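Local structure of lectin (Pleurotus ostreatus, 6T0Q) at residues 23-28 with 260-265; 67-72 with 229-234; 193-198 with 287-292; 28-33 with 187-192; 60-65 with 133-138. The protein probably binds galactose and related sugars through calcium-containing domains of the carbohydrate-binding-module type. All blocks are in the same frame, centred on the assembly; numbering follows the deposited sequence. Where two conformers were deposited one is given.

Contact 1 of 5, residues 23-28 with 260-265. Unlike the reference sequence in segment 23-28: Arg23 (reference Ser).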
# COMPACT_ATOMS: atom_id res chain seq x y z
N ARG A 23 -2.12 18.77 13.59
CA ARG A 23 -2.12 20.06 14.26
C ARG A 23 -1.00 20.93 13.70
O ARG A 23 -0.09 20.45 13.01
CB ARG A 23 -1.96 19.90 15.77
CG ARG A 23 -0.66 19.24 16.18
CD ARG A 23 -0.68 18.78 17.63
NE ARG A 23 -0.18 19.79 18.58
CZ ARG A 23 1.09 19.87 18.98
NH1 ARG A 23 1.99 19.02 18.52
NH2 ARG A 23 1.45 20.81 19.85
N GLN A 24 -1.06 22.21 14.03
CA GLN A 24 0.07 23.08 13.76
C GLN A 24 1.32 22.53 14.44
O GLN A 24 1.28 22.07 15.58
CB GLN A 24 -0.22 24.50 14.25
CG GLN A 24 0.96 25.44 14.11
CD GLN A 24 0.62 26.87 14.49
OE1 GLN A 24 -0.41 27.41 14.07
NE2 GLN A 24 1.48 27.50 15.28
N PHE A 25 2.44 22.56 13.72
CA PHE A 25 3.69 22.02 14.25
C PHE A 25 4.12 22.83 15.48
O PHE A 25 4.06 24.06 15.47
CB PHE A 25 4.77 22.06 13.17
CG PHE A 25 6.15 21.76 13.68
CD1 PHE A 25 6.55 20.46 13.91
CD2 PHE A 25 7.05 22.80 13.95
CE1 PHE A 25 7.83 20.17 14.40
CE2 PHE A 25 8.33 22.52 14.44
CZ PHE A 25 8.71 21.22 14.66
N GLN A 26 4.57 22.12 16.52
CA GLN A 26 5.05 22.75 17.76
C GLN A 26 6.57 22.68 17.83
O GLN A 26 7.13 21.58 17.95
CB GLN A 26 4.44 22.08 19.00
CG GLN A 26 5.03 22.63 20.31
CD GLN A 26 4.58 21.87 21.56
OE1 GLN A 26 3.62 21.10 21.52
NE2 GLN A 26 5.30 22.06 22.66
N PRO A 27 7.27 23.81 17.79
CA PRO A 27 8.74 23.78 17.79
C PRO A 27 9.28 23.19 19.08
O PRO A 27 8.80 23.50 20.17
CB PRO A 27 9.12 25.26 17.65
CG PRO A 27 7.94 25.89 16.97
CD PRO A 27 6.75 25.18 17.60
N ALA A 28 10.28 22.32 18.95
CA ALA A 28 11.11 21.97 20.09
C ALA A 28 12.06 23.14 20.36
O ALA A 28 12.62 23.72 19.43
CB ALA A 28 11.90 20.69 19.82
N ALA A 260 5.76 30.31 5.47
CA ALA A 260 5.34 28.92 5.30
C ALA A 260 4.65 28.40 6.57
O ALA A 260 4.89 28.88 7.68
CB ALA A 260 6.53 28.02 4.96
N ASP A 261 3.81 27.38 6.39
CA ASP A 261 3.12 26.73 7.49
C ASP A 261 3.67 25.33 7.70
O ASP A 261 3.99 24.63 6.73
CB ASP A 261 1.62 26.65 7.20
CG ASP A 261 1.03 28.00 6.90
OD1 ASP A 261 1.33 28.94 7.66
OD2 ASP A 261 0.32 28.14 5.87
N ALA A 262 3.76 24.90 8.96
CA ALA A 262 4.22 23.57 9.32
C ALA A 262 3.15 22.85 10.14
O ALA A 262 2.48 23.46 10.98
CB ALA A 262 5.54 23.61 10.11
N TYR A 263 3.01 21.54 9.89
CA TYR A 263 2.00 20.72 10.52
C TYR A 263 2.61 19.40 10.98
O TYR A 263 3.54 18.88 10.36
CB TYR A 263 0.84 20.40 9.57
CG TYR A 263 0.18 21.63 9.01
CD1 TYR A 263 -0.84 22.27 9.71
CD2 TYR A 263 0.56 22.16 7.78
CE1 TYR A 263 -1.46 23.41 9.21
CE2 TYR A 263 -0.05 23.29 7.26
CZ TYR A 263 -1.07 23.91 7.99
OH TYR A 263 -1.68 25.03 7.48
N THR A 264 2.05 18.86 12.06
CA THR A 264 2.39 17.52 12.54
C THR A 264 1.21 16.59 12.30
O THR A 264 0.07 16.94 12.61
CB THR A 264 2.74 17.56 14.04
OG1 THR A 264 3.99 18.25 14.21
CG2 THR A 264 2.84 16.14 14.62
N ILE A 265 1.49 15.42 11.73
CA ILE A 265 0.48 14.39 11.50
C ILE A 265 0.87 13.23 12.40
O ILE A 265 1.74 12.43 12.03
CB ILE A 265 0.43 13.93 10.03
CG1 ILE A 265 0.48 15.12 9.06
CG2 ILE A 265 -0.77 12.98 9.79
CD1 ILE A 265 -0.66 16.06 9.18
O HOH W 1 4.43 19.28 16.56
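Arg23 and Thr264 form an antiparallel hydrogen-bonded pair, and Gln24 with Tyr263 the non-hydrogen-bonded pair beside it, which adds residues 23-24 as a short outer strand to strand 261-265. Arg23 N donates to Thr264 O at 3.0 Å, and Thr264 N returns a bond of 2.8 Å to Arg23 O. That same oxygen lies 3.3 Å from Tyr263 CA, a CA-H...O contact, and sits at the edge of the tyrosine ring. A third bond, Phe25 N to Ala262 O at 2.9 Å, is almost straight at the hydrogen (173°), yet the amide stands above the carbonyl plane.

Phe25 CB rests against Ala262 CB at 3.5 Å. Its CG is anti to the backbone N (chi1 170°), and the ring beyond presents an edge to Thr264, where Phe25 CD1 lies 3.4 Å from Thr264 OG1. The threonine hydroxyl also meets a water, 2.6 Å from Thr264 OG1, which accepts a bond from Gln26 N and so links the turning chain to the strand. Within 23-28, Arg23 NH2 donates to Gln26 OE1 in the plane of the guanidinium group. Farther along its own side chain, Tyr263 OH bonds with Tyr242 OH.

The arrangement is edge-strand addition in an antiparallel sheet: the N-terminal part of the chain completes a beta-sheet made otherwise from the C-terminal half.

Contact 2 of 5, residues 67-72 with 229-234; sequences SVCATI and AVCATV
Cys69 SG is bonded to Cys231 SG at 2.1 Å, a disulfide that is the one covalent link between the two strands. Its torsion of -82° is close to the roughly perpendicular twist that a relaxed disulfide prefers. The two halves reach it differently. In Cys69 the sulfur lies between the backbone N and the carbonyl carbon, the crowded position (chi1 55°), whereas in Cys231 it is anti to the carbonyl carbon, beside the backbone N.

Two valines pack together on one side of the bridge. Val68 CG1 lies 3.6 Å from Cys231 SG and 3.7 Å from Val230 CG1, the two valine side chains lying alongside one another but pointing opposite ways. Val230 CG1 also rests on the backbone, 3.6 Å from Val68 O. Val68 and Cys69 both face His134 in a classic beta bulge, and each makes a backbone hydrogen bond to that residue of the adjacent strand.

Segments 67-72 and 229-234 run at 36° to each other, their axes 6.8 Å apart at closest approach, and each belongs to its own sheet. Strand 67-76 lies between 98-104 and 126-135, and strand 229-239 lies between 261-265 and 287-296, so the disulfide staples one sheet of the N-terminal half to one of the C-terminal half.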
# COMPACT_ATOMS: atom_id res chain seq x y z
N SER A 67 4.29 7.07 24.28
CA SER A 67 5.03 7.96 23.39
C SER A 67 4.91 7.45 21.96
O SER A 67 4.85 6.24 21.72
CB SER A 67 6.49 8.05 23.82
OG SER A 67 7.01 6.77 24.11
N VAL A 68 4.85 8.38 21.02
CA VAL A 68 4.64 8.08 19.61
C VAL A 68 5.85 8.47 18.77
O VAL A 68 6.39 7.65 18.02
CB VAL A 68 3.36 8.76 19.09
CG1 VAL A 68 3.20 8.52 17.58
CG2 VAL A 68 2.14 8.28 19.86
N CYS A 69 6.29 9.71 18.88
CA CYS A 69 7.40 10.20 18.07
C CYS A 69 7.97 11.44 18.75
O CYS A 69 7.40 11.95 19.72
CB CYS A 69 6.94 10.50 16.64
SG CYS A 69 5.55 11.66 16.51
N ALA A 70 9.11 11.91 18.23
CA ALA A 70 9.81 13.03 18.86
C ALA A 70 10.37 13.97 17.81
O ALA A 70 10.82 13.53 16.75
CB ALA A 70 10.99 12.56 19.73
N THR A 71 10.33 15.26 18.13
CA THR A 71 11.08 16.29 17.42
C THR A 71 12.33 16.59 18.24
O THR A 71 12.23 16.89 19.43
CB THR A 71 10.23 17.55 17.26
OG1 THR A 71 9.07 17.25 16.48
CG2 THR A 71 11.03 18.65 16.59
N ILE A 72 13.50 16.48 17.61
CA ILE A 72 14.77 16.62 18.32
C ILE A 72 15.54 17.80 17.74
O ILE A 72 15.59 17.98 16.52
CB ILE A 72 15.60 15.32 18.22
CG1 ILE A 72 14.86 14.18 18.93
CG2 ILE A 72 17.02 15.52 18.80
CD1 ILE A 72 15.34 12.79 18.52
N ALA A 229 4.80 3.21 9.08
CA ALA A 229 4.90 4.66 9.19
C ALA A 229 4.24 5.12 10.48
O ALA A 229 3.29 4.50 10.97
CB ALA A 229 4.24 5.33 7.99
N VAL A 230 4.75 6.22 11.03
CA VAL A 230 4.32 6.65 12.36
C VAL A 230 3.81 8.09 12.34
O VAL A 230 2.61 8.33 12.53
CB VAL A 230 5.47 6.49 13.37
CG1 VAL A 230 5.06 7.02 14.74
CG2 VAL A 230 5.88 5.01 13.47
N CYS A 231 4.71 9.06 12.10
CA CYS A 231 4.38 10.49 12.13
C CYS A 231 4.89 11.13 10.85
O CYS A 231 5.86 10.67 10.26
CB CYS A 231 5.03 11.23 13.37
SG CYS A 231 4.36 10.76 15.04
N ALA A 232 4.22 12.21 10.42
CA ALA A 232 4.75 13.06 9.36
C ALA A 232 4.79 14.50 9.83
O ALA A 232 3.95 14.94 10.62
CB ALA A 232 3.93 12.97 8.07
N THR A 233 5.81 15.21 9.37
CA THR A 233 5.90 16.65 9.51
C THR A 233 5.84 17.25 8.12
O THR A 233 6.54 16.78 7.22
CB THR A 233 7.20 17.05 10.22
OG1 THR A 233 7.28 16.33 11.46
CG2 THR A 233 7.22 18.56 10.50
N VAL A 234 5.00 18.26 7.93
CA VAL A 234 4.77 18.86 6.62
C VAL A 234 5.07 20.35 6.70
O VAL A 234 4.59 21.04 7.60
CB VAL A 234 3.32 18.64 6.13
CG1 VAL A 234 3.11 19.31 4.76
CG2 VAL A 234 2.99 17.17 6.09

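Contact 3 of 5, residues 193-198 with 287-292; sequences LPLRGS and GVIATI
Thr291 turns its side chain toward the loop 193-198 and splits it between two environments: OG1 points into a polar group, while Thr291 CG2 lies on the flank of Leu193, 4.2 Å from Leu193 CB. The hydroxyl, anti to its own carbonyl carbon (chi1 -56°), donates from Thr291 OG1 to Pro194 O at 2.7 Å, with the donor lying in the carbonyl plane. Ser198 comes to the threonine hydroxyl from the far end of the loop. Its OG lies 2.6 Å from Thr291 OG1, with Ala290 O a weak, longer neighbour, but Ser198 adopts two conformers and this pairing is tentative.

The loop approaches the strand through a type II beta turn, Leu195 to Ser198, closed by Ser198 N to Leu195 O. This turn leads into strand 199-202 of one sheet, while strand 287-296 belongs to the other sheet of the C-terminal half, so the loop packs against one sheet of the sandwich just before entering the other.

Leu195 crosses Thr291 obliquely, Leu195 CD2 being 3.8 Å from Thr291 OG1, and the same methyl, Leu195 CD2, lies 4.2 Å from Ile289 CG1. Ile289 also meets Ser198, CG1 to CB. At the other end Leu193 lays CD1 against the strand backbone, 3.4 Å from Thr291 O.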
# COMPACT_ATOMS: atom_id res chain seq x y z
N LEU A 193 11.98 22.11 8.55
CA LEU A 193 12.34 21.33 7.37
C LEU A 193 12.93 22.28 6.34
O LEU A 193 12.59 23.47 6.33
CB LEU A 193 11.13 20.61 6.75
CG LEU A 193 10.53 19.45 7.55
CD1 LEU A 193 9.19 19.03 6.93
CD2 LEU A 193 11.50 18.28 7.58
N PRO A 194 13.80 21.79 5.45
CA PRO A 194 14.29 22.65 4.37
C PRO A 194 13.24 22.78 3.28
O PRO A 194 12.49 21.84 3.00
CB PRO A 194 15.53 21.91 3.87
CG PRO A 194 15.16 20.46 4.07
CD PRO A 194 14.40 20.45 5.41
N LEU A 195 13.19 23.96 2.66
CA LEU A 195 12.55 24.09 1.35
C LEU A 195 13.57 23.95 0.23
O LEU A 195 13.21 23.53 -0.88
CB LEU A 195 11.81 25.42 1.23
CG LEU A 195 10.55 25.50 2.08
CD1 LEU A 195 9.91 26.87 1.93
CD2 LEU A 195 9.57 24.37 1.71
N ARG A 196 14.82 24.30 0.50
CA ARG A 196 15.92 23.89 -0.37
C ARG A 196 15.82 22.39 -0.62
O ARG A 196 15.64 21.61 0.32
CB ARG A 196 17.25 24.25 0.30
CG ARG A 196 18.48 23.82 -0.49
CD ARG A 196 19.75 24.13 0.31
NE ARG A 196 19.81 25.52 0.75
CZ ARG A 196 20.57 26.45 0.19
NH1 ARG A 196 21.34 26.13 -0.85
NH2 ARG A 196 20.57 27.69 0.66
N GLY A 197 15.91 22.00 -1.89
CA GLY A 197 15.67 20.62 -2.27
C GLY A 197 14.25 20.33 -2.73
O GLY A 197 14.01 19.26 -3.30
N SER A 198 13.31 21.25 -2.51
CA SER A 198 11.95 21.11 -3.01
C SER A 198 11.73 22.06 -4.18
O SER A 198 12.56 22.91 -4.49
CB SER A 198 10.94 21.39 -1.89
OG SER A 198 11.15 20.52 -0.80
N GLY A 287 2.26 28.84 -7.68
CA GLY A 287 3.01 27.64 -7.36
C GLY A 287 2.66 27.18 -5.95
O GLY A 287 2.18 27.95 -5.12
N VAL A 288 2.91 25.89 -5.71
CA VAL A 288 2.85 25.34 -4.36
C VAL A 288 4.14 24.56 -4.12
O VAL A 288 4.67 23.94 -5.05
CB VAL A 288 1.59 24.47 -4.13
CG1 VAL A 288 1.57 23.30 -5.09
CG2 VAL A 288 1.51 23.96 -2.67
N ILE A 289 4.65 24.63 -2.90
CA ILE A 289 5.90 23.96 -2.55
C ILE A 289 5.71 23.32 -1.18
O ILE A 289 5.01 23.87 -0.33
CB ILE A 289 7.09 24.95 -2.57
CG1 ILE A 289 8.42 24.22 -2.35
CG2 ILE A 289 6.91 26.05 -1.52
CD1 ILE A 289 9.62 25.15 -2.58
N ALA A 290 6.30 22.13 -0.99
CA ALA A 290 6.16 21.44 0.28
C ALA A 290 7.31 20.48 0.47
O ALA A 290 7.91 19.99 -0.50
CB ALA A 290 4.83 20.68 0.38
N THR A 291 7.62 20.22 1.73
CA THR A 291 8.58 19.21 2.14
C THR A 291 7.90 18.38 3.21
O THR A 291 7.28 18.93 4.12
CB THR A 291 9.88 19.83 2.67
OG1 THR A 291 10.44 20.69 1.68
CG2 THR A 291 10.90 18.72 3.03
N ILE A 292 8.01 17.06 3.10
CA ILE A 292 7.33 16.14 4.01
C ILE A 292 8.34 15.13 4.50
O ILE A 292 9.02 14.50 3.68
CB ILE A 292 6.15 15.42 3.33
CG1 ILE A 292 5.11 16.41 2.82
CG2 ILE A 292 5.53 14.39 4.30
CD1 ILE A 292 4.13 15.77 1.83

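Contact 4 of 5, residues 28-33 with 187-192. Unlike the reference sequence in segment 28-33: Ser31 (reference Asn), Thr32 (reference Ala).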
# COMPACT_ATOMS: atom_id res chain seq x y z
N ALA A 28 10.28 22.32 18.95
CA ALA A 28 11.11 21.97 20.09
C ALA A 28 12.06 23.14 20.36
O ALA A 28 12.62 23.72 19.43
CB ALA A 28 11.90 20.69 19.82
N LEU A 29 12.19 23.51 21.63
CA LEU A 29 12.99 24.66 22.04
C LEU A 29 14.17 24.21 22.89
O LEU A 29 14.07 23.23 23.63
CB LEU A 29 12.14 25.66 22.84
CG LEU A 29 10.81 26.04 22.18
CD1 LEU A 29 9.92 26.78 23.17
CD2 LEU A 29 11.08 26.87 20.93
N LEU A 30 15.26 24.97 22.83
CA LEU A 30 16.46 24.67 23.59
C LEU A 30 16.52 25.42 24.92
O LEU A 30 17.47 25.23 25.68
CB LEU A 30 17.70 25.00 22.76
CG LEU A 30 17.96 24.06 21.57
CD1 LEU A 30 19.17 24.58 20.81
CD2 LEU A 30 18.18 22.63 22.05
N SER A 31 15.51 26.25 25.20
CA SER A 31 15.59 27.21 26.31
C SER A 31 15.82 26.54 27.65
O SER A 31 16.48 27.11 28.53
CB SER A 31 14.30 28.04 26.37
OG SER A 31 14.02 28.63 25.11
N THR A 32 15.26 25.34 27.86
CA THR A 32 15.41 24.66 29.14
C THR A 32 16.53 23.62 29.12
O THR A 32 16.73 22.93 30.12
CB THR A 32 14.10 24.00 29.56
OG1 THR A 32 13.78 22.95 28.64
CG2 THR A 32 12.97 25.03 29.56
N SER A 33 17.27 23.52 28.02
CA SER A 33 18.26 22.46 27.91
C SER A 33 19.60 22.90 28.50
O SER A 33 19.87 24.09 28.67
CB SER A 33 18.43 22.05 26.44
OG SER A 33 19.33 20.96 26.34
N PRO A 187 22.14 28.60 20.96
CA PRO A 187 22.09 28.17 19.56
C PRO A 187 20.78 28.59 18.91
O PRO A 187 19.71 28.54 19.53
CB PRO A 187 22.22 26.65 19.64
CG PRO A 187 22.87 26.38 20.98
CD PRO A 187 22.30 27.46 21.88
N VAL A 188 20.86 29.01 17.65
CA VAL A 188 19.65 29.35 16.91
C VAL A 188 19.00 28.07 16.42
O VAL A 188 19.68 27.09 16.08
CB VAL A 188 19.95 30.31 15.73
CG1 VAL A 188 20.79 31.51 16.21
CG2 VAL A 188 20.65 29.58 14.61
N LEU A 189 17.68 28.05 16.43
CA LEU A 189 16.96 26.87 15.97
C LEU A 189 17.03 26.80 14.45
O LEU A 189 16.89 27.82 13.78
CB LEU A 189 15.51 26.93 16.45
CG LEU A 189 15.30 26.91 17.97
CD1 LEU A 189 13.84 27.19 18.33
CD2 LEU A 189 15.75 25.57 18.56
N PRO A 190 17.27 25.63 13.87
CA PRO A 190 17.20 25.49 12.41
C PRO A 190 15.76 25.55 11.95
O PRO A 190 14.83 25.45 12.78
CB PRO A 190 17.79 24.09 12.17
CG PRO A 190 17.34 23.33 13.38
CD PRO A 190 17.41 24.32 14.54
N PRO A 191 15.51 25.69 10.65
CA PRO A 191 14.14 25.54 10.15
C PRO A 191 13.62 24.14 10.44
O PRO A 191 14.40 23.18 10.52
CB PRO A 191 14.27 25.80 8.64
CG PRO A 191 15.71 25.48 8.34
CD PRO A 191 16.47 25.95 9.55
N VAL A 192 12.30 24.01 10.60
CA VAL A 192 11.72 22.70 10.90
C VAL A 192 12.07 21.69 9.81
O VAL A 192 12.44 20.54 10.10
CB VAL A 192 10.20 22.80 11.12
CG1 VAL A 192 9.48 23.49 9.91
CG2 VAL A 192 9.62 21.42 11.37
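Leu189 overlaps the backbone and side chains of 28-30 with both of its methyl groups. Leu189 CD2 lies 3.7 Å from the carbonyl O of Ala28 and 4.0 Å from Leu30 CG; Leu189 CD1 meets Leu29 CD2 at 3.8 Å. In Leu189 chi1 (-63°) sets CG beside the backbone N, and chi2 (171°) then places the methyls. The three leucines are not arranged alike: Leu29 passes Leu189 at a slant, whereas Leu30 and Leu189 lie side by side and head in opposing senses.

Leu30 spans a second partner. Leu30 CD1 rests 3.9 Å from Pro187 CB, and the two side chains cross at about a right angle. Leu30 is also the first residue of a type I beta turn, closed by Ser33 N to Leu30 O at 2.9 Å, which bends the chain toward strand 34-37. The contact across the segments is apolar, and Leu30 and Leu189 both reach Val73 on strand 67-76, so the cluster rests on side chains of that sheet.

Residues 187-192 are a proline-rich extended segment without regular structure, held against the loop that enters strand 34-37 and consistent with an interdomain linker between the N-terminal and C-terminal halves.

Contact 5 of 5, residues 60-65 with 133-138; sequences TAPCGK and VHFSDG
The Phe135 ring is covered on both faces: Lys65 CD of the neighbouring loop lies over one, 3.3 Å above the plane and offset toward the rim, and Val133 CG1 of its own strand lies over the other at 3.6 Å. Pro62 CD is 3.6 Å from Phe135 CE1, and the two side chains cross at about a right angle.

Lys65 makes a CH-pi contact through CD, 3.7 Å from the centroid of the Phe135 ring, and the bend at chi3 (121°) turns CE from the extended course. Lys65 NZ stands 4.2 Å from the same centroid, off-centre, in a cation-pi interaction. The ammonium group is also hydrogen-bonded to Thr139 OG1, which in turn binds Asp137 OD1. Asp137 OD2 is 4.6 Å from Lys65 NZ, too far for a salt bridge, though the opposite charges would probably still attract.

Each partner lies at a turn: type II from Pro62 to Lys65, type I from Phe135 to Gly138. The loop 60-65 connects strand 51-60 of one sheet to strand 67-76 of the other, while 133-138 ends strand 126-135 and leads to strand 140-144, so the ring sits at the end of strand 126-135, beside the loop linking the two sheets.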
# COMPACT_ATOMS: atom_id res chain seq x y z
N THR A 60 11.57 7.31 30.34
CA THR A 60 10.33 6.55 30.44
C THR A 60 9.12 7.43 30.12
O THR A 60 9.14 8.64 30.34
CB THR A 60 10.20 5.93 31.83
OG1 THR A 60 10.39 6.96 32.82
CG2 THR A 60 11.28 4.88 32.02
N ALA A 61 8.07 6.80 29.57
CA ALA A 61 6.84 7.54 29.30
C ALA A 61 6.07 7.75 30.61
O ALA A 61 6.05 6.86 31.46
CB ALA A 61 5.95 6.80 28.31
N PRO A 62 5.47 8.92 30.79
CA PRO A 62 4.60 9.12 31.96
C PRO A 62 3.47 8.10 31.96
O PRO A 62 2.96 7.69 30.92
CB PRO A 62 4.07 10.55 31.77
CG PRO A 62 5.12 11.23 30.93
CD PRO A 62 5.66 10.16 30.02
N CYS A 63 3.10 7.65 33.16
CA CYS A 63 2.07 6.62 33.27
C CYS A 63 0.77 7.12 32.67
O CYS A 63 0.42 8.30 32.77
CB CYS A 63 1.87 6.22 34.73
SG CYS A 63 3.27 5.29 35.43
N GLY A 64 0.05 6.21 32.00
CA GLY A 64 -1.23 6.52 31.42
C GLY A 64 -1.22 6.85 29.94
O GLY A 64 -2.30 7.01 29.35
N LYS A 65 -0.05 6.97 29.32
CA LYS A 65 0.01 7.31 27.90
C LYS A 65 1.24 6.68 27.26
O LYS A 65 2.18 6.26 27.94
CB LYS A 65 0.02 8.82 27.67
CG LYS A 65 1.04 9.55 28.52
CD LYS A 65 1.11 11.00 28.11
CE LYS A 65 0.78 11.94 29.23
NZ LYS A 65 1.33 13.29 28.93
N VAL A 133 8.73 15.04 22.95
CA VAL A 133 8.03 13.77 22.74
C VAL A 133 6.54 14.05 22.59
O VAL A 133 5.95 14.74 23.42
CB VAL A 133 8.29 12.80 23.91
CG1 VAL A 133 7.39 11.57 23.80
CG2 VAL A 133 9.76 12.40 23.97
N HIS A 134 5.93 13.49 21.56
CA HIS A 134 4.48 13.55 21.38
C HIS A 134 3.87 12.23 21.80
O HIS A 134 4.37 11.16 21.43
CB HIS A 134 4.14 13.88 19.93
CG HIS A 134 4.78 15.14 19.46
ND1 HIS A 134 4.26 16.39 19.76
CD2 HIS A 134 5.92 15.37 18.76
CE1 HIS A 134 5.04 17.32 19.25
NE2 HIS A 134 6.05 16.73 18.64
N PHE A 135 2.80 12.30 22.59
CA PHE A 135 2.15 11.13 23.17
C PHE A 135 0.86 10.78 22.42
O PHE A 135 0.33 11.58 21.64
CB PHE A 135 1.86 11.37 24.65
CG PHE A 135 3.09 11.62 25.48
CD1 PHE A 135 3.94 10.58 25.81
CD2 PHE A 135 3.40 12.90 25.92
CE1 PHE A 135 5.08 10.80 26.57
CE2 PHE A 135 4.54 13.13 26.69
CZ PHE A 135 5.38 12.08 27.00
N SER A 136 0.37 9.57 22.66
CA SER A 136 -0.79 9.05 21.93
C SER A 136 -2.06 9.87 22.15
O SER A 136 -2.96 9.83 21.31
CB SER A 136 -1.04 7.59 22.32
OG SER A 136 -1.10 7.46 23.73
N ASP A 137 -2.15 10.63 23.24
CA ASP A 137 -3.35 11.39 23.54
C ASP A 137 -3.28 12.83 23.05
O ASP A 137 -4.16 13.63 23.37
CB ASP A 137 -3.65 11.37 25.05
CG ASP A 137 -2.56 12.05 25.89
OD1 ASP A 137 -1.53 12.49 25.32
OD2 ASP A 137 -2.72 12.13 27.12
N GLY A 138 -2.26 13.19 22.27
CA GLY A 138 -2.17 14.54 21.78
C GLY A 138 -1.39 15.49 22.66
O GLY A 138 -1.18 16.64 22.27

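Overall arrangement
From the N terminus, contact 1 opens first, at 23-28, and closes only at 260-265, the widest of the loops; contacts 2, 4 and 5 are nested inside it, while contact 3 crosses it. Contact 4 follows, sharing Ala28, and ends at 187-192. Contact 5 lies within that loop and closes at 133-138. Contact 2, opening at 67-72 and closing at 229-234, crosses contacts 3, 4 and 5 and ties the two halves covalently. Residues 193-198 open contact 3, which closes at 287-292. Contacts 1, 2 and 3 reach one C-terminal sheet, contacts 2 and 5 one N-terminal sheet; contact 4 packs the segment leading to the C-terminal half against 28-33.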